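Plasmin and fibronectin-binding protein A (Streptococcus pneumoniae, PDB 4MR0) acts as a surface adhesin and invasin that binds human fibronectin, plasmin, plasminogen and serum albumin, its pectate lyase-like beta-helical part being the region modelled here. Local coordinates at residues Asn185-Thr196 with Leu237-Ile248. Sequence-based numbering, arbitrary orientation.
With MN (manganese (II) ion), chain F.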
ATOM      1  N   ASN A 185     -10.015  23.254   2.457  1.00 18.44           N
ATOM      2  CA  ASN A 185     -10.324  23.206   3.881  1.00 19.42           C
ATOM      3  C   ASN A 185     -11.827  23.397   4.064  1.00 20.99           C
ATOM      4  O   ASN A 185     -12.292  24.467   4.462  1.00 20.69           O
ATOM      5  CB  ASN A 185      -9.529  24.310   4.596  1.00 18.50           C
ATOM      6  CG  ASN A 185      -9.807  24.373   6.083  1.00 19.94           C
ATOM      7  OD1 ASN A 185      -9.734  23.363   6.788  1.00 18.51           O
ATOM      8  ND2 ASN A 185     -10.121  25.569   6.573  1.00 19.35           N
ATOM      9  N   ILE A 186     -12.574  22.332   3.777  1.00 20.76           N
ATOM     10  CA  ILE A 186     -14.029  22.344   3.845  1.00 20.36           C
ATOM     11  C   ILE A 186     -14.564  21.307   4.836  1.00 20.88           C
ATOM     12  O   ILE A 186     -14.149  20.146   4.835  1.00 19.40           O
ATOM     13  CB  ILE A 186     -14.611  22.078   2.432  1.00 20.21           C
ATOM     14  CG1 ILE A 186     -14.049  23.111   1.449  1.00 20.45           C
ATOM     15  CG2 ILE A 186     -16.122  22.156   2.448  1.00 21.00           C
ATOM     16  CD1 ILE A 186     -14.385  22.834  -0.007  1.00 19.95           C
ATOM     17  N   LYS A 187     -15.487  21.743   5.684  1.00 20.56           N
ATOM     18  CA  LYS A 187     -16.095  20.885   6.700  1.00 21.86           C
ATOM     19  C   LYS A 187     -16.932  19.759   6.085  1.00 20.36           C
ATOM     20  O   LYS A 187     -17.652  19.982   5.112  1.00 19.58           O
ATOM     21  CB  LYS A 187     -16.989  21.741   7.602  1.00 24.93           C
ATOM     22  CG  LYS A 187     -17.526  21.033   8.821  1.00 28.56           C
ATOM     23  CD  LYS A 187     -16.433  20.840   9.851  1.00 30.24           C
ATOM     24  CE  LYS A 187     -16.966  20.131  11.077  1.00 34.14           C
ATOM     25  NZ  LYS A 187     -15.903  19.968  12.106  1.00 36.58           N
ATOM     26  N   ASN A 188     -16.838  18.553   6.648  1.00 20.13           N
ATOM     27  CA  ASN A 188     -17.624  17.414   6.159  1.00 20.18           C
ATOM     28  C   ASN A 188     -17.400  17.242   4.657  1.00 19.89           C
ATOM     29  O   ASN A 188     -18.330  16.898   3.916  1.00 19.12           O
ATOM     30  CB  ASN A 188     -19.111  17.684   6.423  1.00 20.75           C
ATOM     31  CG  ASN A 188     -19.983  16.454   6.224  1.00 24.18           C
ATOM     32  OD1 ASN A 188     -21.139  16.560   5.808  1.00 23.68           O
ATOM     33  ND2 ASN A 188     -19.441  15.282   6.541  1.00 23.02           N
ATOM     34  N   HIS A 189     -16.162  17.453   4.220  1.00 18.97           N
ATOM     35  CA  HIS A 189     -15.831  17.401   2.800  1.00 17.67           C
ATOM     36  C   HIS A 189     -14.417  16.848   2.601  1.00 19.51           C
ATOM     37  O   HIS A 189     -13.518  17.098   3.408  1.00 18.81           O
ATOM     38  CB  HIS A 189     -15.946  18.838   2.271  1.00 16.91           C
ATOM     39  CG  HIS A 189     -15.839  18.982   0.786  1.00 16.36           C
ATOM     40  ND1 HIS A 189     -14.664  18.772   0.094  1.00 15.74           N
ATOM     41  CD2 HIS A 189     -16.740  19.419  -0.129  1.00 14.86           C
ATOM     42  CE1 HIS A 189     -14.844  19.081  -1.178  1.00 14.96           C
ATOM     43  NE2 HIS A 189     -16.094  19.475  -1.340  1.00 15.52           N
ATOM     44  N   PRO A 190     -14.201  16.074   1.522  1.00 19.51           N
ATOM     45  CA  PRO A 190     -12.856  15.536   1.309  1.00 19.14           C
ATOM     46  C   PRO A 190     -11.837  16.627   0.985  1.00 19.48           C
ATOM     47  O   PRO A 190     -12.193  17.704   0.507  1.00 19.54           O
ATOM     48  CB  PRO A 190     -13.051  14.551   0.156  1.00 19.63           C
ATOM     49  CG  PRO A 190     -14.236  15.107  -0.585  1.00 21.53           C
ATOM     50  CD  PRO A 190     -15.155  15.542   0.533  1.00 19.14           C
ATOM     51  N   SER A 191     -10.571  16.347   1.273  1.00 17.74           N
ATOM     52  CA  SER A 191      -9.492  17.287   0.996  1.00 17.22           C
ATOM     53  C   SER A 191      -8.493  16.530   0.129  1.00 16.52           C
ATOM     54  O   SER A 191      -7.372  16.240   0.545  1.00 19.67           O
ATOM     55  CB  SER A 191      -8.839  17.754   2.300  1.00 17.51           C
ATOM     56  OG  SER A 191      -7.846  18.741   2.058  1.00 17.99           O
ATOM     57  N   ILE A 192      -8.938  16.188  -1.075  1.00 16.59           N
ATOM     58  CA  ILE A 192      -8.139  15.457  -2.053  1.00 16.21           C
ATOM     59  C   ILE A 192      -8.047  16.377  -3.263  1.00 16.93           C
ATOM     60  O   ILE A 192      -9.067  16.828  -3.780  1.00 16.36           O
ATOM     61  CB  ILE A 192      -8.835  14.135  -2.422  1.00 15.40           C
ATOM     62  CG1 ILE A 192      -9.006  13.288  -1.150  1.00 16.88           C
ATOM     63  CG2 ILE A 192      -8.038  13.390  -3.497  1.00 13.77           C
ATOM     64  CD1 ILE A 192      -9.826  12.004  -1.341  1.00 18.56           C
ATOM     65  N   VAL A 193      -6.823  16.653  -3.701  1.00 16.39           N
ATOM     66  CA  VAL A 193      -6.570  17.572  -4.812  1.00 15.90           C
ATOM     67  C   VAL A 193      -7.128  17.237  -6.194  1.00 17.09           C
ATOM     68  O   VAL A 193      -7.739  18.093  -6.838  1.00 16.09           O
ATOM     69  CB  VAL A 193      -5.050  17.832  -4.952  1.00 17.27           C
ATOM     70  CG1 VAL A 193      -4.799  18.909  -5.995  1.00 14.30           C
ATOM     71  CG2 VAL A 193      -4.479  18.263  -3.611  1.00 15.12           C
ATOM     72  N   PHE A 194      -6.916  16.007  -6.652  1.00 16.15           N
ATOM     73  CA  PHE A 194      -7.375  15.580  -7.972  1.00 15.64           C
ATOM     74  C   PHE A 194      -8.330  14.387  -7.938  1.00 15.90           C
ATOM     75  O   PHE A 194      -8.109  13.436  -7.188  1.00 12.38           O
ATOM     76  CB  PHE A 194      -6.170  15.199  -8.843  1.00 15.34           C
ATOM     77  CG  PHE A 194      -5.216  16.328  -9.098  1.00 15.91           C
ATOM     78  CD1 PHE A 194      -5.574  17.377  -9.938  1.00 17.38           C
ATOM     79  CD2 PHE A 194      -3.967  16.348  -8.488  1.00 17.77           C
ATOM     80  CE1 PHE A 194      -4.695  18.425 -10.179  1.00 16.06           C
ATOM     81  CE2 PHE A 194      -3.080  17.389  -8.719  1.00 16.56           C
ATOM     82  CZ  PHE A 194      -3.451  18.434  -9.565  1.00 18.71           C
ATOM     83  N   MET A 195      -9.376  14.450  -8.766  1.00 15.18           N
ATOM     84  CA  MET A 195     -10.362  13.375  -8.892  1.00 14.87           C
ATOM     85  C   MET A 195     -10.688  13.154 -10.374  1.00 16.11           C
ATOM     86  O   MET A 195     -10.546  14.073 -11.186  1.00 15.68           O
ATOM     87  CB  MET A 195     -11.639  13.724  -8.143  1.00 16.49           C
ATOM     88  CG  MET A 195     -11.517  13.636  -6.629  1.00 18.28           C
ATOM     89  SD  MET A 195     -13.119  13.758  -5.786  1.00  0.98           S
ATOM     90  CE  MET A 195     -12.655  13.831  -4.083  1.00 16.95           C
ATOM     91  N   THR A 196     -11.098  11.935 -10.728  1.00 15.71           N
ATOM     92  CA  THR A 196     -11.435  11.612 -12.113  1.00 14.21           C
ATOM     93  C   THR A 196     -12.943  11.613 -12.337  1.00 15.22           C
ATOM     94  O   THR A 196     -13.443  11.108 -13.345  1.00 15.93           O
ATOM     95  CB  THR A 196     -10.884  10.237 -12.520  1.00 14.92           C
ATOM     96  OG1 THR A 196     -11.481   9.223 -11.706  1.00 14.91           O
ATOM     97  CG2 THR A 196      -9.370  10.199 -12.361  1.00 14.73           C
ATOM     98  N   LEU A 237      -5.078  23.403   7.480  1.00 22.03           N
ATOM     99  CA  LEU A 237      -6.402  22.982   7.021  1.00 22.16           C
ATOM    100  C   LEU A 237      -7.119  22.438   8.252  1.00 22.96           C
ATOM    101  O   LEU A 237      -7.398  21.238   8.356  1.00 23.22           O
ATOM    102  CB  LEU A 237      -6.262  21.891   5.953  1.00 20.30           C
ATOM    103  CG  LEU A 237      -5.403  22.266   4.738  1.00 19.94           C
ATOM    104  CD1 LEU A 237      -5.090  21.024   3.903  1.00 19.76           C
ATOM    105  CD2 LEU A 237      -6.125  23.309   3.902  1.00 19.06           C
ATOM    106  N   PRO A 238      -7.436  23.328   9.206  1.00 23.82           N
ATOM    107  CA  PRO A 238      -8.111  22.988  10.463  1.00 23.18           C
ATOM    108  C   PRO A 238      -9.473  22.308  10.401  1.00 23.36           C
ATOM    109  O   PRO A 238      -9.899  21.707  11.387  1.00 23.79           O
ATOM    110  CB  PRO A 238      -8.159  24.331  11.194  1.00 24.41           C
ATOM    111  CG  PRO A 238      -8.281  25.312  10.074  1.00 24.45           C
ATOM    112  CD  PRO A 238      -7.272  24.789   9.082  1.00 23.31           C
ATOM    113  N   LEU A 239     -10.151  22.379   9.258  1.00 22.94           N
ATOM    114  CA  LEU A 239     -11.475  21.764   9.138  1.00 23.19           C
ATOM    115  C   LEU A 239     -11.542  20.364   8.507  1.00 22.95           C
ATOM    116  O   LEU A 239     -12.591  19.732   8.540  1.00 23.25           O
ATOM    117  CB  LEU A 239     -12.418  22.694   8.362  1.00 23.15           C
ATOM    118  CG  LEU A 239     -12.660  24.086   8.954  1.00 23.55           C
ATOM    119  CD1 LEU A 239     -13.660  24.827   8.078  1.00 24.52           C
ATOM    120  CD2 LEU A 239     -13.184  23.976  10.377  1.00 24.42           C
ATOM    121  N   ILE A 240     -10.439  19.869   7.953  1.00 23.02           N
ATOM    122  CA  ILE A 240     -10.453  18.554   7.314  1.00 23.11           C
ATOM    123  C   ILE A 240     -10.258  17.374   8.273  1.00 23.17           C
ATOM    124  O   ILE A 240      -9.789  17.526   9.403  1.00 23.13           O
ATOM    125  CB  ILE A 240      -9.370  18.464   6.221  1.00 22.51           C
ATOM    126  CG1 ILE A 240      -7.978  18.491   6.863  1.00 22.23           C
ATOM    127  CG2 ILE A 240      -9.516  19.645   5.258  1.00 20.18           C
ATOM    128  CD1 ILE A 240      -6.850  18.209   5.898  1.00 22.30           C
ATOM    129  N   ASN A 241     -10.637  16.188   7.803  1.00 22.83           N
ATOM    130  CA  ASN A 241     -10.481  14.954   8.580  1.00 22.79           C
ATOM    131  C   ASN A 241      -9.364  14.103   7.979  1.00 21.10           C
ATOM    132  O   ASN A 241      -8.880  13.177   8.612  1.00 20.83           O
ATOM    133  CB  ASN A 241     -11.778  14.144   8.615  1.00 24.46           C
ATOM    134  CG  ASN A 241     -12.822  14.762   9.520  1.00 29.91           C
ATOM    135  OD1 ASN A 241     -12.512  15.214  10.636  1.00 31.00           O
ATOM    136  ND2 ASN A 241     -14.076  14.755   9.065  1.00 31.57           N
ATOM    137  N   SER A 242      -8.957  14.426   6.755  1.00 18.90           N
ATOM    138  CA  SER A 242      -7.872  13.719   6.064  1.00 17.96           C
ATOM    139  C   SER A 242      -7.564  14.448   4.751  1.00 16.34           C
ATOM    140  O   SER A 242      -8.409  15.165   4.226  1.00 17.32           O
ATOM    141  CB  SER A 242      -8.275  12.275   5.747  1.00 18.57           C
ATOM    142  OG  SER A 242      -9.245  12.217   4.712  1.00 20.84           O
ATOM    143  N   SER A 243      -6.344  14.303   4.244  1.00 15.51           N
ATOM    144  CA  SER A 243      -5.989  14.929   2.983  1.00 15.50           C
ATOM    145  C   SER A 243      -5.277  13.904   2.109  1.00 16.55           C
ATOM    146  O   SER A 243      -4.622  12.985   2.616  1.00 16.87           O
ATOM    147  CB  SER A 243      -5.097  16.162   3.199  1.00 14.79           C
ATOM    148  OG  SER A 243      -3.798  15.804   3.626  1.00 20.61           O
ATOM    149  N   GLY A 244      -5.427  14.067   0.797  1.00 15.98           N
ATOM    150  CA  GLY A 244      -4.808  13.165  -0.163  1.00 15.22           C
ATOM    151  C   GLY A 244      -4.539  13.907  -1.460  1.00 15.83           C
ATOM    152  O   GLY A 244      -4.841  15.103  -1.568  1.00 15.24           O
ATOM    153  N   ALA A 245      -3.995  13.211  -2.457  1.00 13.39           N
ATOM    154  CA  ALA A 245      -3.693  13.855  -3.736  1.00 14.32           C
ATOM    155  C   ALA A 245      -4.575  13.411  -4.898  1.00 14.75           C
ATOM    156  O   ALA A 245      -5.043  14.241  -5.681  1.00 12.94           O
ATOM    157  CB  ALA A 245      -2.220  13.628  -4.106  1.00 12.39           C
ATOM    158  N   PHE A 246      -4.789  12.102  -5.011  1.00 14.32           N
ATOM    159  CA  PHE A 246      -5.577  11.553  -6.111  1.00 14.40           C
ATOM    160  C   PHE A 246      -6.684  10.591  -5.700  1.00 13.06           C
ATOM    161  O   PHE A 246      -6.493   9.750  -4.828  1.00 13.61           O
ATOM    162  CB  PHE A 246      -4.661  10.793  -7.086  1.00 14.75           C
ATOM    163  CG  PHE A 246      -3.753  11.672  -7.901  1.00 15.56           C
ATOM    164  CD1 PHE A 246      -4.198  12.242  -9.089  1.00 15.87           C
ATOM    165  CD2 PHE A 246      -2.437  11.896  -7.500  1.00 14.79           C
ATOM    166  CE1 PHE A 246      -3.346  13.022  -9.872  1.00 16.90           C
ATOM    167  CE2 PHE A 246      -1.578  12.674  -8.276  1.00 13.86           C
ATOM    168  CZ  PHE A 246      -2.027  13.235  -9.462  1.00 16.47           C
ATOM    169  N   ALA A 247      -7.840  10.729  -6.344  1.00 12.47           N
ATOM    170  CA  ALA A 247      -8.967   9.824  -6.137  1.00 11.71           C
ATOM    171  C   ALA A 247      -9.280   9.377  -7.563  1.00 13.87           C
ATOM    172  O   ALA A 247      -9.951  10.078  -8.321  1.00 14.58           O
ATOM    173  CB  ALA A 247     -10.156  10.551  -5.530  1.00 14.86           C
ATOM    174  N   ILE A 248      -8.746   8.216  -7.926  1.00 14.49           N
ATOM    175  CA  ILE A 248      -8.912   7.642  -9.252  1.00 14.83           C
ATOM    176  C   ILE A 248      -9.987   6.560  -9.218  1.00 14.83           C
ATOM    177  O   ILE A 248      -9.781   5.490  -8.655  1.00 14.54           O
ATOM    178  CB  ILE A 248      -7.573   7.039  -9.726  1.00 14.82           C
ATOM    179  CG1 ILE A 248      -6.492   8.131  -9.721  1.00 15.94           C
ATOM    180  CG2 ILE A 248      -7.717   6.445 -11.122  1.00 15.68           C
ATOM    181  CD1 ILE A 248      -5.094   7.598  -9.852  1.00 17.65           C
TER
HETATM  182 MN    MN F 704     -17.156  20.759  -2.966  1.00 19.46          MN
HETATM  183  O   HOH W   1     -15.095  17.926   8.740  1.00 31.31           O
HETATM  184  O   HOH W   2     -11.431  15.798   4.872  1.00 25.90           O
HETATM  185  O   HOH W   3     -14.098  15.192   6.163  1.00 41.27           O
HETATM  186  O   HOH W   4     -10.233  13.718   2.240  1.00 24.19           O
HETATM  187  O   HOH W   5     -18.192  22.182  -1.355  1.00 14.80           O
HETATM  188  O   HOH W   6     -18.217  21.803  -4.677  1.00 21.67           O
HETATM  189  O   HOH W   7     -16.061  19.656  -4.774  1.00 19.24           O
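Phe194 and Phe246 sit at the same level of two adjacent parallel strands, their side chains lying side by side and pointing the same way. The rings are near parallel (25° between planes) but slid apart, centroids 5.2 Å apart, so they barely overlap; CD2 of Phe194 comes over one face of the Phe246 ring. Both CB atoms leave the same face of the sheet, and like first torsions (chi1 -62° and -71°) then lay the rings side by side, where each meets Tyr216 edge-to-face and touches Ile221. The Phe194 backbone is gripped twice, its N by Ala245 O at 2.8 Å and its O by Ala247 N. On the reverse face the CG of Met195 presses on Ala247 CB at 3.5 Å, and Ile192 CG2 packs against the Ala245 backbone. Alignment of like residues on neighbouring coils, as in the Phe194-Phe246 pair, is characteristic of the right-handed parallel beta-helix of pectate lyase-like proteins; both segments turn a corner, at Val193 and Ala245, passing from one face of the beta-helix to the next. Before the corner Gly244 N donates to Ser191 O at 2.9 Å; Ser191 OG is hydrogen-bonded to Ile184 O and Asn182 ND2, while its CB touches Ile240 CG2.

Nearer solvent the strands give way to turns, and direct bonding thins out. Asn185 OD1 accepts Leu239 N at 2.7 Å, in the carbonyl plane on a lone pair, while its side chain crosses that of Leu239 at about a right angle. Waters bridge part of the rest: one links Asn188 N to Leu239 O, another accepts the Asn241 N-H and lies 2.9 Å from His189 O. Buried, by contrast, the His189 side chain leads away from Leu237-Ile248 to a metal site; its ND1 bonds Pro190 O in the ring plane, and NE2 binds manganese at 2.3 Å with Glu162 OE2, Thr200 O and three waters.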